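Local coordinates for Ps01740 (Pseudomonas sp. UW4, PDB 5UIF), which is a tautomerase-superfamily homologue of cis-3-chloroacrylic acid dehalogenase and probably catalyses dehalogenation, at the interface of chains A and B. Numbering follows the deposited sequence. Chains: chain A/B, Ps01740.

The interface of chains A and B. Residues chain A 6, 46, 50; chain B 4, 42-44.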
# COMPACT_ATOMS: atom_id res chain seq x y z
N GLN A 6 -2.18 8.50 4.40
CA GLN A 6 -2.54 7.74 5.59
C GLN A 6 -2.29 8.54 6.87
O GLN A 6 -1.15 8.84 7.21
CB GLN A 6 -1.75 6.43 5.65
CG GLN A 6 -2.26 5.34 4.72
CD GLN A 6 -1.49 4.05 4.87
OE1 GLN A 6 -0.39 4.02 5.41
NE2 GLN A 6 -2.08 2.96 4.38
N LEU A 46 -6.30 5.80 9.98
CA LEU A 46 -5.89 4.73 10.89
C LEU A 46 -6.61 4.87 12.22
O LEU A 46 -6.83 5.98 12.70
CB LEU A 46 -4.37 4.77 11.10
CG LEU A 46 -3.50 4.60 9.86
CD1 LEU A 46 -2.05 4.92 10.17
CD2 LEU A 46 -3.63 3.19 9.31
N SER A 50 -3.16 2.58 16.51
CA SER A 50 -2.68 1.66 15.48
C SER A 50 -1.55 2.29 14.68
O SER A 50 -1.07 1.71 13.71
CB SER A 50 -3.82 1.25 14.55
OG SER A 50 -4.88 0.65 15.28
N GLU B 4 3.94 -1.71 7.61
CA GLU B 4 2.48 -1.79 7.62
C GLU B 4 2.02 -3.21 7.87
O GLU B 4 2.51 -4.15 7.25
CB GLU B 4 1.90 -1.28 6.30
CG GLU B 4 2.24 0.17 5.98
CD GLU B 4 1.79 0.57 4.59
OE1 GLU B 4 0.61 0.95 4.44
OE2 GLU B 4 2.62 0.51 3.66
N LEU B 42 2.51 0.78 11.27
CA LEU B 42 1.09 1.05 11.09
C LEU B 42 0.27 -0.24 11.07
O LEU B 42 0.67 -1.22 10.45
CB LEU B 42 0.85 1.84 9.80
CG LEU B 42 1.74 3.07 9.58
CD1 LEU B 42 1.43 3.70 8.23
CD2 LEU B 42 1.55 4.08 10.70
N PHE B 43 -0.88 -0.22 11.74
CA PHE B 43 -1.76 -1.38 11.77
C PHE B 43 -3.10 -1.07 11.10
O PHE B 43 -3.88 -0.26 11.59
CB PHE B 43 -1.98 -1.84 13.21
CG PHE B 43 -0.74 -2.33 13.89
CD1 PHE B 43 0.02 -1.48 14.67
CD2 PHE B 43 -0.32 -3.64 13.74
CE1 PHE B 43 1.17 -1.93 15.30
CE2 PHE B 43 0.83 -4.10 14.36
CZ PHE B 43 1.57 -3.24 15.14
N LYS B 44 -3.35 -1.73 9.97
CA LYS B 44 -4.60 -1.57 9.25
C LYS B 44 -5.46 -2.82 9.36
O LYS B 44 -4.94 -3.94 9.35
CB LYS B 44 -4.34 -1.24 7.78
CG LYS B 44 -3.51 0.02 7.56
CD LYS B 44 -3.32 0.32 6.09
CE LYS B 44 -2.50 -0.75 5.40
NZ LYS B 44 -2.32 -0.48 3.95
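A:Gln6 reaches out of strand 2-8 of chain A towards B:Glu4, B:Leu42 and B:Lys44. CB and CG form its stem, CG lying anti to the carbonyl carbon (chi1 -77°), and the extended chain beyond CG puts the amide carbon CD 3.8 Å from the carboxylate oxygen OE1 of B:Glu4. The amide straddles that oxygen, its own OE1 and NE2 both lying 3.4 Å from B:Glu4 OE1, with the two planes 84° apart. The hydrogen bond from NE2 is therefore weak, and the geometry supports the choice of NE2 over OE1 only modestly. A:Gln6 OE1 also lies 3.4 Å from the methyl CD1 of B:Leu42, while NE2 comes crosswise over the B:Lys44 side chain, 3.4 Å from its CD. Within chain B, B:Glu4 OE1 makes a weak salt bridge to the side-chain amine nitrogen NZ of B:Lys44, at 3.3 Å. With an alanine in place of A:Gln6, B:Glu4 would probably lose its weak amide partner and the B:Lys44 methylenes the cover across them.

A:Leu46 forks over strand 40-46 of chain B, CD1 meeting CD2 of B:Leu42 at 3.7 Å and CD2 meeting CG of B:Lys44 at 3.6 Å. The firmer polar tie is between main chains: B:Phe43 N donates to A:Ser50 O at 2.8 Å. Together these contacts join strand 40-46 of chain B to chain A, probably helping to hold the trimer expected of cis-CaaD- and MIF-like members of the superfamily.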